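Local coordinates for protein group II chitinase (Ostrinia furnacalis, PDB 6JAV) that probably hydrolyses internal linkages of chitin as an endochitinase, this chain being the first catalytic domain of a much larger protein, at residues D220-T223 against Y224-A227; V332-I335 against K336-L340. All blocks are in the same frame, centred on the assembly; numbering follows the deposited sequence.

Contact 1: residues D220-T223 against Y224-A227; sequences DDTT and YFNA
Thr222 lies against two aromatic residues that follow it closely, Tyr224 and Phe225, and each of its three side-chain atoms meets something different. CB stands over the middle of the Tyr224 ring, 7° off the normal, but OG1 lies between them, so the hydroxyl is the group turned to the face; this approach is too tight in the model to be read as an interaction. From CB that branch, OG1, takes the position anti to the backbone N (chi1 177°) and accepts the N-H of Tyr224, with Tyr224 N to Thr222 OG1 at 3.0 Å and the hydrogen nearly in line (162°). The same crowding leaves the place of OG1 less certain, but a threonine oxygen bound to the N-H two residues on is the pattern of an ST turn. The other branch, the methyl CG2, reaches Phe225, 3.5 Å from Phe225 CB.

Polar closure of the loop comes from Asn226. Its ND2 donates a weak, bent bond to Thr223 O at 3.1 Å and also gives a hydrogen to a water 2.9 Å from ND2. That water spends its own hydrogens on Asp220 OD2 at 2.8 Å and Thr222 O at 2.9 Å, which ties three residues of the loop together through one molecule. Asp220 OD2 has a second donor in His217 N.

The other end of the Asn226 amide, OD1, accepts from Tyr229 N. Phe225 meanwhile rests on Tyr200 and His201 with its side chain about 7 Å from the bound inhibitor. The chain thus passes through an inverse gamma turn centred on Phe225 straight into an asparagine N-cap, which starts helix 227-236 of the family 18 barrel domain.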
loop_
_atom_site.group_PDB
_atom_site.type_symbol
_atom_site.label_atom_id
_atom_site.label_comp_id
_atom_site.label_asym_id
_atom_site.label_seq_id
_atom_site.Cartn_x
_atom_site.Cartn_y
_atom_site.Cartn_z
ATOM N N ASP A 220 19.307 4.839 13.110
ATOM C CA ASP A 220 18.651 5.418 11.944
ATOM C C ASP A 220 19.313 6.735 11.559
ATOM O O ASP A 220 19.699 7.528 12.426
ATOM C CB ASP A 220 17.188 5.716 12.257
ATOM C CG ASP A 220 16.332 4.463 12.363
ATOM O OD1 ASP A 220 16.795 3.371 11.962
ATOM O OD2 ASP A 220 15.189 4.587 12.843
ATOM N N ASP A 221 19.412 6.972 10.247
ATOM C CA ASP A 221 19.953 8.231 9.740
ATOM C C ASP A 221 19.050 9.408 10.082
ATOM O O ASP A 221 19.526 10.540 10.206
ATOM C CB ASP A 221 20.132 8.153 8.222
ATOM C CG ASP A 221 21.321 7.295 7.803
ATOM O OD1 ASP A 221 22.250 7.108 8.619
ATOM O OD2 ASP A 221 21.325 6.816 6.646
ATOM N N THR A 222 17.754 9.164 10.244
ATOM C CA THR A 222 16.794 10.223 10.491
ATOM C C THR A 222 15.861 9.824 11.618
ATOM O O THR A 222 15.752 8.652 11.972
ATOM C CB THR A 222 15.911 10.431 9.275
ATOM O OG1 THR A 222 14.964 11.429 9.603
ATOM C CG2 THR A 222 15.138 9.159 8.965
ATOM N N THR A 223 15.164 10.806 12.163
ATOM C CA THR A 223 14.156 10.542 13.168
ATOM C C THR A 223 12.790 10.246 12.564
ATOM O O THR A 223 11.870 9.894 13.310
ATOM C CB THR A 223 14.029 11.746 14.109
ATOM O OG1 THR A 223 12.887 11.574 14.944
ATOM C CG2 THR A 223 13.835 12.998 13.315
ATOM N N TYR A 224 12.624 10.412 11.249
ATOM C CA TYR A 224 11.282 10.407 10.674
ATOM C C TYR A 224 10.944 9.215 9.789
ATOM O O TYR A 224 9.783 9.107 9.373
ATOM C CB TYR A 224 10.950 11.724 9.963
ATOM C CG TYR A 224 11.986 12.243 9.030
ATOM C CD1 TYR A 224 12.115 11.733 7.750
ATOM C CD2 TYR A 224 12.798 13.305 9.406
ATOM C CE1 TYR A 224 13.071 12.232 6.875
ATOM C CE2 TYR A 224 13.750 13.808 8.552
ATOM C CZ TYR A 224 13.890 13.264 7.286
ATOM O OH TYR A 224 14.842 13.758 6.424
ATOM N N PHE A 225 11.879 8.304 9.523
ATOM C CA PHE A 225 11.572 7.139 8.683
ATOM C C PHE A 225 11.077 5.962 9.524
ATOM O O PHE A 225 11.679 4.884 9.569
ATOM C CB PHE A 225 12.780 6.764 7.830
ATOM C CG PHE A 225 12.928 7.600 6.602
ATOM C CD1 PHE A 225 12.049 8.644 6.346
ATOM C CD2 PHE A 225 13.928 7.335 5.683
ATOM C CE1 PHE A 225 12.183 9.423 5.204
ATOM C CE2 PHE A 225 14.069 8.109 4.542
ATOM C CZ PHE A 225 13.203 9.152 4.301
ATOM N N ASN A 226 9.936 6.166 10.176
ATOM C CA ASN A 226 9.270 5.084 10.899
ATOM C C ASN A 226 7.784 5.396 10.980
ATOM O O ASN A 226 7.375 6.557 10.886
ATOM C CB ASN A 226 9.894 4.874 12.285
ATOM C CG ASN A 226 9.854 6.136 13.134
ATOM O OD1 ASN A 226 8.855 6.421 13.796
ATOM N ND2 ASN A 226 10.946 6.894 13.112
ATOM N N ALA A 227 6.977 4.340 11.154
ATOM C CA ALA A 227 5.525 4.496 11.082
ATOM C C ALA A 227 4.992 5.377 12.202
ATOM O O ALA A 227 4.046 6.144 12.001
ATOM C CB ALA A 227 4.849 3.127 11.120
HETATM O O HOH W 1 13.625 6.736 11.890
#

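Contact 2: residues V332-I335 against K336-L340; sequences VNFI and KSLNL
Phe334 O is gripped by two donors at the C-terminal end of helix 325-337, the hydroxyl of its last residue Ser337 and the amide of Leu338 just beyond it: Ser337 OG lies 2.7 Å from Phe334 O, and Leu338 N 3.1 Å from the same oxygen. They arrive from different directions. The C=O...donor angle is 159° for the amide but 116° for the hydroxyl, which comes in well to the side. Ser337 OG can reach because it stands between its own backbone N and carbonyl carbon (chi1 75°), folded back onto the helix.

One residue further along, Ile335 O receives Leu340 N at 3.1 Å, and a weak bond from Leu338 N besides. Asn339 has positive phi, and Asn339 N binds Lys336 O at 3.0 Å. This pair of bonds, the longer reaching back five residues and enclosing the shorter, defines a Schellman motif at the helix C-terminus. The accompanying apolar contact is present too, Ile335 CG2 lying 4.1 Å from Leu340 CB as the two side chains cross at about a right angle. Past this turn the chain enters strand 342-346, which pairs in parallel with strands 8-14 and 244-257 in the TIM barrel of this family.

On another flank Leu338 brings its branch point CG over one face of the Phe334 ring, while Leu338 CD1 closes to 3.4 Å from Phe334 CZ. Asn228 and Tyr215 also touch that ring, and Ile335 packs on Met246 and Met248. Lys336 instead runs back along the helix: Lys336 N bonds Val332 O at 3.0 Å, Lys336 CG passes 3.4 Å from that oxygen, and a bend at the third torsion delivers NZ to a salt bridge with Glu371 and to the carbonyls of Asn374 and Lys376.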
loop_
_atom_site.group_PDB
_atom_site.type_symbol
_atom_site.label_atom_id
_atom_site.label_comp_id
_atom_site.label_asym_id
_atom_site.label_seq_id
_atom_site.Cartn_x
_atom_site.Cartn_y
_atom_site.Cartn_z
ATOM N N VAL A 332 -0.831 -3.589 14.962
ATOM C CA VAL A 332 -2.282 -3.457 15.133
ATOM C C VAL A 332 -2.630 -2.939 16.529
ATOM O O VAL A 332 -3.574 -2.161 16.691
ATOM C CB VAL A 332 -3.020 -4.755 14.748
ATOM C CG1 VAL A 332 -4.507 -4.611 14.975
ATOM C CG2 VAL A 332 -2.746 -5.102 13.269
ATOM N N ASN A 333 -1.889 -3.357 17.562
ATOM C CA ASN A 333 -2.109 -2.749 18.876
ATOM C C ASN A 333 -1.819 -1.253 18.844
ATOM O O ASN A 333 -2.516 -0.469 19.503
ATOM C CB ASN A 333 -1.260 -3.458 19.924
ATOM C CG ASN A 333 -1.929 -4.724 20.431
ATOM O OD1 ASN A 333 -1.403 -5.828 20.268
ATOM N ND2 ASN A 333 -3.099 -4.573 21.035
ATOM N N PHE A 334 -0.831 -0.836 18.045
ATOM C CA PHE A 334 -0.547 0.591 17.854
ATOM C C PHE A 334 -1.730 1.301 17.194
ATOM O O PHE A 334 -2.157 2.372 17.645
ATOM C CB PHE A 334 0.735 0.711 17.026
ATOM C CG PHE A 334 1.075 2.095 16.567
ATOM C CD1 PHE A 334 1.811 2.944 17.392
ATOM C CD2 PHE A 334 0.736 2.538 15.291
ATOM C CE1 PHE A 334 2.180 4.220 16.960
ATOM C CE2 PHE A 334 1.091 3.831 14.865
ATOM C CZ PHE A 334 1.820 4.666 15.710
ATOM N N ILE A 335 -2.299 0.689 16.148
ATOM C CA ILE A 335 -3.492 1.227 15.491
ATOM C C ILE A 335 -4.605 1.456 16.509
ATOM O O ILE A 335 -5.208 2.544 16.575
ATOM C CB ILE A 335 -3.935 0.268 14.368
ATOM C CG1 ILE A 335 -2.932 0.336 13.205
ATOM C CG2 ILE A 335 -5.400 0.557 13.895
ATOM C CD1 ILE A 335 -3.188 -0.792 12.154
ATOM N N LYS A 336 -4.880 0.438 17.327
ATOM C CA LYS A 336 -5.946 0.522 18.312
ATOM C C LYS A 336 -5.632 1.571 19.373
ATOM O O LYS A 336 -6.516 2.351 19.763
ATOM C CB LYS A 336 -6.138 -0.847 18.960
ATOM C CG LYS A 336 -6.672 -1.922 17.995
ATOM C CD LYS A 336 -7.078 -3.204 18.753
ATOM C CE LYS A 336 -5.873 -3.875 19.362
ATOM N NZ LYS A 336 -6.143 -5.200 20.027
ATOM N N SER A 337 -4.376 1.627 19.821
ATOM C CA SER A 337 -3.982 2.574 20.869
ATOM C C SER A 337 -4.225 4.023 20.460
ATOM O O SER A 337 -4.546 4.866 21.316
ATOM C CB SER A 337 -2.520 2.361 21.248
ATOM O OG SER A 337 -1.612 2.879 20.268
ATOM N N LEU A 338 -4.039 4.347 19.179
ATOM C CA LEU A 338 -4.239 5.697 18.653
ATOM C C LEU A 338 -5.647 5.916 18.120
ATOM O O LEU A 338 -5.930 7.002 17.590
ATOM C CB LEU A 338 -3.225 5.986 17.540
ATOM C CG LEU A 338 -1.751 6.134 17.948
ATOM C CD1 LEU A 338 -0.911 6.487 16.732
ATOM C CD2 LEU A 338 -1.560 7.192 19.028
ATOM N N ASN A 339 -6.523 4.913 18.221
ATOM C CA ASN A 339 -7.897 4.997 17.728
ATOM C C ASN A 339 -7.963 5.341 16.245
ATOM O O ASN A 339 -8.877 6.052 15.807
ATOM C CB ASN A 339 -8.740 5.982 18.561
ATOM C CG ASN A 339 -8.969 5.464 19.948
ATOM O OD1 ASN A 339 -9.653 4.465 20.123
ATOM N ND2 ASN A 339 -8.368 6.116 20.942
ATOM N N LEU A 340 -6.993 4.829 15.475
ATOM C CA LEU A 340 -6.990 5.071 14.042
ATOM C C LEU A 340 -8.190 4.398 13.392
ATOM O O LEU A 340 -8.852 3.537 13.980
ATOM C CB LEU A 340 -5.704 4.571 13.375
ATOM C CG LEU A 340 -4.382 5.071 13.945
ATOM C CD1 LEU A 340 -3.212 4.490 13.154
ATOM C CD2 LEU A 340 -4.319 6.605 13.937
#

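Contact 1 comes first along the chain and contact 2 about a hundred residues later, both within the family 18 catalytic domain. Their centres are 20 Å apart, yet the nearest atoms approach to about 5 Å without touching. Helix 227-236 joins them: contact 1 forms its N-terminal cap, whereas Phe334, Leu338 and Leu340 of contact 2 rest on side chains of this helix. Each contact therefore marks a helix boundary, a start in 220-227 and an end in 332-340, on neighbouring helices of the barrel. Both also flank the glycan attached to Asn228, the Asn226 and Phe334 side chains each lying about 6 Å from a bound N-acetylglucosamine.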